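Local coordinates for protein serine protease pet (Escherichia coli, PDB 4OM9) that acts as a serine protease enterotoxin of the autotransporter family, probably cleaving host alpha-fodrin, at residues Lys441-Thr446 with Asn469-His474; Asp492-Ile497 with Lys510-Val515. All blocks are in the same frame, centred on the assembly; numbering follows the deposited sequence.

Contact 1: Lys441-Thr446 with Asn469-His474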
loop_
_atom_site.group_PDB
_atom_site.type_symbol
_atom_site.label_atom_id
_atom_site.label_comp_id
_atom_site.label_asym_id
_atom_site.label_seq_id
_atom_site.Cartn_x
_atom_site.Cartn_y
_atom_site.Cartn_z
ATOM N N LYS A 441 15.465 -17.316 -1.931
ATOM C CA LYS A 441 15.592 -17.181 -0.506
ATOM C C LYS A 441 15.102 -15.763 -0.130
ATOM O O LYS A 441 14.368 -15.582 0.840
ATOM C CB LYS A 441 17.040 -17.395 -0.095
ATOM C CG LYS A 441 17.280 -17.613 1.373
ATOM C CD LYS A 441 17.613 -19.075 1.670
ATOM C CE LYS A 441 18.338 -19.181 3.012
ATOM N NZ LYS A 441 17.725 -18.283 4.060
ATOM N N LYS A 442 15.511 -14.774 -0.936
ATOM C CA LYS A 442 15.164 -13.357 -0.758
ATOM C C LYS A 442 15.170 -12.620 -2.106
ATOM O O LYS A 442 16.084 -12.812 -2.910
ATOM C CB LYS A 442 16.143 -12.664 0.201
ATOM C CG LYS A 442 15.862 -12.896 1.672
ATOM C CD LYS A 442 16.808 -12.114 2.576
ATOM C CE LYS A 442 18.201 -12.734 2.625
ATOM N NZ LYS A 442 18.939 -12.311 3.853
ATOM N N ILE A 443 14.154 -11.796 -2.366
ATOM C CA ILE A 443 14.220 -10.910 -3.525
ATOM C C ILE A 443 14.937 -9.623 -3.148
ATOM O O ILE A 443 14.534 -8.952 -2.195
ATOM C CB ILE A 443 12.851 -10.525 -4.071
ATOM C CG1 ILE A 443 12.028 -11.751 -4.397
ATOM C CG2 ILE A 443 13.020 -9.646 -5.303
ATOM C CD1 ILE A 443 10.510 -11.546 -4.110
ATOM N N ALA A 444 15.981 -9.268 -3.892
ATOM C CA ALA A 444 16.728 -8.056 -3.585
ATOM C C ALA A 444 16.168 -6.822 -4.307
ATOM O O ALA A 444 16.699 -6.383 -5.343
ATOM C CB ALA A 444 18.188 -8.241 -3.916
ATOM N N ALA A 445 15.113 -6.253 -3.713
ATOM C CA ALA A 445 14.377 -5.131 -4.276
ATOM C C ALA A 445 14.475 -3.991 -3.307
ATOM O O ALA A 445 14.314 -4.235 -2.117
ATOM C CB ALA A 445 12.927 -5.522 -4.513
ATOM N N THR A 446 14.767 -2.764 -3.769
ATOM C CA THR A 446 14.839 -1.639 -2.825
ATOM C C THR A 446 13.511 -0.946 -2.651
ATOM O O THR A 446 13.267 -0.380 -1.614
ATOM C CB THR A 446 15.884 -0.548 -3.216
ATOM O OG1 THR A 446 15.511 0.107 -4.443
ATOM C CG2 THR A 446 17.182 -1.171 -3.429
ATOM N N ASN A 469 14.558 -16.038 7.945
ATOM C CA ASN A 469 14.618 -14.962 8.907
ATOM C C ASN A 469 13.778 -13.821 8.414
ATOM O O ASN A 469 13.269 -13.862 7.291
ATOM C CB ASN A 469 16.052 -14.490 9.129
ATOM C CG ASN A 469 17.038 -15.633 9.194
ATOM O OD1 ASN A 469 17.935 -15.749 8.346
ATOM N ND2 ASN A 469 16.886 -16.488 10.207
ATOM N N ASN A 470 13.634 -12.810 9.268
ATOM C CA ASN A 470 12.870 -11.624 8.942
ATOM C C ASN A 470 13.383 -10.987 7.669
ATOM O O ASN A 470 14.572 -10.669 7.549
ATOM C CB ASN A 470 12.937 -10.608 10.076
ATOM C CG ASN A 470 11.992 -10.926 11.217
ATOM O OD1 ASN A 470 11.270 -11.932 11.204
ATOM N ND2 ASN A 470 12.005 -10.072 12.224
ATOM N N TYR A 471 12.477 -10.816 6.718
ATOM C CA TYR A 471 12.824 -10.242 5.437
ATOM C C TYR A 471 11.623 -9.474 4.888
ATOM O O TYR A 471 10.468 -9.932 4.991
ATOM C CB TYR A 471 13.283 -11.321 4.443
ATOM C CG TYR A 471 13.083 -10.875 3.015
ATOM C CD1 TYR A 471 13.951 -9.965 2.410
ATOM C CD2 TYR A 471 12.002 -11.328 2.283
ATOM C CE1 TYR A 471 13.740 -9.533 1.101
ATOM C CE2 TYR A 471 11.794 -10.914 0.995
ATOM C CZ TYR A 471 12.659 -10.018 0.404
ATOM O OH TYR A 471 12.402 -9.620 -0.885
ATOM N N ILE A 472 11.880 -8.293 4.332
ATOM C CA ILE A 472 10.802 -7.521 3.732
ATOM C C ILE A 472 10.979 -7.402 2.219
ATOM O O ILE A 472 12.000 -6.930 1.755
ATOM C CB ILE A 472 10.697 -6.112 4.338
ATOM C CG1 ILE A 472 10.731 -6.192 5.864
ATOM C CG2 ILE A 472 9.419 -5.434 3.857
ATOM C CD1 ILE A 472 10.507 -4.849 6.572
ATOM N N TYR A 473 9.974 -7.847 1.470
ATOM C CA TYR A 473 9.923 -7.606 0.039
ATOM C C TYR A 473 9.241 -6.265 -0.151
ATOM O O TYR A 473 8.067 -6.102 0.227
ATOM C CB TYR A 473 9.178 -8.726 -0.697
ATOM C CG TYR A 473 9.009 -8.486 -2.185
ATOM C CD1 TYR A 473 10.113 -8.172 -2.998
ATOM C CD2 TYR A 473 7.756 -8.598 -2.790
ATOM C CE1 TYR A 473 9.959 -7.957 -4.358
ATOM C CE2 TYR A 473 7.589 -8.383 -4.146
ATOM C CZ TYR A 473 8.695 -8.069 -4.931
ATOM O OH TYR A 473 8.527 -7.846 -6.285
ATOM N N HIS A 474 9.997 -5.297 -0.679
ATOM C CA HIS A 474 9.504 -3.955 -0.934
ATOM C C HIS A 474 8.800 -3.841 -2.295
ATOM O O HIS A 474 8.152 -2.838 -2.574
ATOM C CB HIS A 474 10.649 -2.941 -0.893
ATOM C CG HIS A 474 11.203 -2.657 0.478
ATOM N ND1 HIS A 474 10.434 -2.181 1.523
ATOM C CD2 HIS A 474 12.482 -2.694 0.932
ATOM C CE1 HIS A 474 11.210 -1.982 2.581
ATOM N NE2 HIS A 474 12.450 -2.283 2.247
HETATM O O HOH W 1 12.667 -5.947 -0.865
#
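Where two successive coils of the passenger domain's parallel beta-helix lie one beside the next, a hydrogen bond from a tyrosine side chain to a backbone carbonyl joins Tyr471 to Ile443. The hydroxyl of Tyr471 donates to Ile443 O over 2.6 Å, lying in the carbonyl plane on a lone pair. CG anti to the backbone N (chi1 156°) starts the Tyr471 side chain toward 441-446. Lys442 lays the aliphatic start of its chain over one face of that ring, CG standing 3.9 Å from the centroid in a CH-pi contact, while the backbone N of Tyr473 sits over the opposite face. Ile443 makes a second CH-pi contact, its CD1 resting 3.7 Å from the centroid of the Tyr473 ring. Beside it, Ala445 CB approaches Tyr473 CE1 obliquely. Further along, a water donates to Ala445 O and Ile472 O and accepts from His474 N. Ala445 O also lies in plane at the His474 ring edge, 3.9 Å from CD2; His474 NE2 bonds to Asp622, which would tend to polarise the imidazole. Coils of a beta-helix join by backbone bonds where strands pair; here, with backbones 39° apart and too distant to pair, a hydroxyl and a water serve three carbonyls and one N-H of buried residues.

Contact 2: Asp492-Ile497 with Lys510-Val515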
loop_
_atom_site.group_PDB
_atom_site.type_symbol
_atom_site.label_atom_id
_atom_site.label_comp_id
_atom_site.label_asym_id
_atom_site.label_seq_id
_atom_site.Cartn_x
_atom_site.Cartn_y
_atom_site.Cartn_z
ATOM N N ASP A 492 8.915 -20.097 13.401
ATOM C CA ASP A 492 8.086 -18.941 13.714
ATOM C C ASP A 492 8.790 -17.617 13.471
ATOM O O ASP A 492 8.166 -16.558 13.542
ATOM C CB ASP A 492 7.614 -18.997 15.169
ATOM C CG ASP A 492 6.619 -20.116 15.420
ATOM O OD1 ASP A 492 6.052 -20.656 14.445
ATOM O OD2 ASP A 492 6.403 -20.449 16.600
ATOM N N ASN A 493 10.088 -17.672 13.191
ATOM C CA ASN A 493 10.855 -16.455 12.984
ATOM C C ASN A 493 11.092 -16.180 11.504
ATOM O O ASN A 493 11.577 -15.111 11.130
ATOM C CB ASN A 493 12.173 -16.534 13.749
ATOM C CG ASN A 493 11.960 -16.556 15.257
ATOM O OD1 ASN A 493 10.867 -16.261 15.740
ATOM N ND2 ASN A 493 13.003 -16.906 16.005
ATOM N N ALA A 494 10.707 -17.131 10.662
ATOM C CA ALA A 494 10.877 -16.981 9.223
ATOM C C ALA A 494 9.801 -16.080 8.613
ATOM O O ALA A 494 9.053 -16.496 7.715
ATOM C CB ALA A 494 10.870 -18.348 8.551
ATOM N N ARG A 495 9.741 -14.838 9.081
ATOM C CA ARG A 495 8.671 -13.932 8.685
ATOM C C ARG A 495 8.933 -13.306 7.337
ATOM O O ARG A 495 9.920 -12.600 7.155
ATOM C CB ARG A 495 8.476 -12.825 9.728
ATOM C CG ARG A 495 7.752 -13.282 10.982
ATOM C CD ARG A 495 7.623 -12.178 12.011
ATOM N NE ARG A 495 8.292 -12.537 13.254
ATOM C CZ ARG A 495 7.697 -13.134 14.278
ATOM N NH1 ARG A 495 6.405 -13.454 14.222
ATOM N NH2 ARG A 495 8.405 -13.416 15.365
ATOM N N LEU A 496 8.040 -13.595 6.392
ATOM C CA LEU A 496 7.993 -12.916 5.106
ATOM C C LEU A 496 7.025 -11.746 5.212
ATOM O O LEU A 496 5.824 -11.938 5.470
ATOM C CB LEU A 496 7.562 -13.865 3.992
ATOM C CG LEU A 496 7.318 -13.171 2.652
ATOM C CD1 LEU A 496 8.573 -12.433 2.203
ATOM C CD2 LEU A 496 6.830 -14.138 1.576
ATOM N N ILE A 497 7.565 -10.540 5.029
ATOM C CA ILE A 497 6.809 -9.299 5.140
ATOM C C ILE A 497 6.659 -8.618 3.779
ATOM O O ILE A 497 7.643 -8.290 3.139
ATOM C CB ILE A 497 7.496 -8.345 6.128
ATOM C CG1 ILE A 497 7.645 -9.036 7.485
ATOM C CG2 ILE A 497 6.714 -7.041 6.252
ATOM C CD1 ILE A 497 8.909 -8.658 8.239
ATOM N N LYS A 510 3.190 -22.244 4.508
ATOM C CA LYS A 510 3.349 -23.427 5.335
ATOM C C LYS A 510 4.560 -23.256 6.224
ATOM O O LYS A 510 5.657 -22.954 5.732
ATOM C CB LYS A 510 3.485 -24.683 4.473
ATOM C CG LYS A 510 2.256 -24.983 3.645
ATOM C CD LYS A 510 2.503 -26.097 2.629
ATOM C CE LYS A 510 1.556 -25.944 1.449
ATOM N NZ LYS A 510 0.963 -27.227 1.005
ATOM N N ASN A 511 4.329 -23.396 7.529
ATOM C CA ASN A 511 5.378 -23.511 8.533
ATOM C C ASN A 511 6.153 -22.225 8.838
ATOM O O ASN A 511 7.025 -22.239 9.705
ATOM C CB ASN A 511 6.370 -24.628 8.129
ATOM C CG ASN A 511 5.843 -26.038 8.465
ATOM O OD1 ASN A 511 5.083 -26.211 9.411
ATOM N ND2 ASN A 511 6.250 -27.041 7.682
ATOM N N ALA A 512 5.830 -21.123 8.162
ATOM C CA ALA A 512 6.578 -19.862 8.321
ATOM C C ALA A 512 5.663 -18.647 8.172
ATOM O O ALA A 512 4.799 -18.635 7.312
ATOM C CB ALA A 512 7.728 -19.788 7.297
ATOM N N PRO A 513 5.848 -17.611 9.003
ATOM C CA PRO A 513 4.843 -16.535 9.039
ATOM C C PRO A 513 4.826 -15.599 7.817
ATOM O O PRO A 513 5.845 -15.336 7.183
ATOM C CB PRO A 513 5.221 -15.737 10.301
ATOM C CG PRO A 513 6.220 -16.596 11.040
ATOM C CD PRO A 513 6.919 -17.393 9.986
ATOM N N LEU A 514 3.631 -15.112 7.510
ATOM C CA LEU A 514 3.425 -14.084 6.518
ATOM C C LEU A 514 2.865 -12.829 7.194
ATOM O O LEU A 514 2.018 -12.906 8.098
ATOM C CB LEU A 514 2.475 -14.549 5.420
ATOM C CG LEU A 514 2.425 -13.571 4.238
ATOM C CD1 LEU A 514 3.625 -13.806 3.329
ATOM C CD2 LEU A 514 1.138 -13.704 3.461
ATOM N N VAL A 515 3.358 -11.685 6.737
ATOM C CA VAL A 515 2.919 -10.377 7.197
ATOM C C VAL A 515 2.625 -9.496 6.002
ATOM O O VAL A 515 3.465 -9.345 5.106
ATOM C CB VAL A 515 3.971 -9.692 8.061
ATOM C CG1 VAL A 515 3.563 -8.260 8.339
ATOM C CG2 VAL A 515 4.152 -10.469 9.358
HETATM O O HOH W 2 5.530 -20.626 11.885
#
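Leu496 and Leu514 lie side by side and point the same way, CD2 of the first 3.7 Å from CD1 of the second. Both chains have CG anti to the backbone N (chi1 172° and -170°), which sets the two CG atoms off in the same direction. On the other face of the sheet Ile497 repeats the arrangement with Val515, its CG1 meeting CB of the valine. The backbones are tightly bonded here: Leu496 N donates to Pro513 O at 2.9 Å, nearly straight at 165°, and Val515 N donates in turn to Leu496 O at 2.8 Å. Leu514 CA adds a CA-H...O contact to Leu496 O, and one step beyond, Ile497 CA does the same to Val515 O. Such in-register parallel pairing, with aliphatic residue beside aliphatic residue at these two bridges, is the stacking of a parallel beta-helix, here between strands 496-498 and 514-520, with strand 592-595 lying against the far side of the latter.

Towards the loop the pairing gives way to packing around Pro513, which has no N-H to offer. Its CD lies 3.2 Å from Ala494 O, a carbonyl that accepts a hydrogen bond from His485 NE2, and Ala494 CB touches Ala512 CB. Arg495 crosses the proline ring obliquely, CG at 3.6 Å from Pro513 CB; its chain then bends at chi3, and the guanidinium comes to lie with Asp492 O over the centre of one face. That same oxygen touches Pro513 CG. Outermost, at the exposed Asp492, the link between the segments is looser and wet. A water donates to Asp492 OD1 at 2.6 Å and only weakly to Asn511 O, while the carboxylate forms a salt bridge with Lys490.

How the contacts relate
Followed from the N terminus, the chain leaves 441-446, makes a loop of 22 residues that includes strands 451-453 and 461-465, and returns at 469-474 to close contact 1. Contact 2 opens only afterwards, its 12 intervening residues carrying strands 502-504 and 506-510 before 510-515 comes back alongside 492-497. The two loops therefore run in series, neither nested nor crossed. Their inner strands, 471-473 and 496-498, are neighbours, probably hydrogen-bonded through Tyr471 O with Ile497 N and Tyr473 N with Ile497 O. Together the contacts tie strand 444-445, at the edge of one parallel sheet, to the strands of the coils that follow.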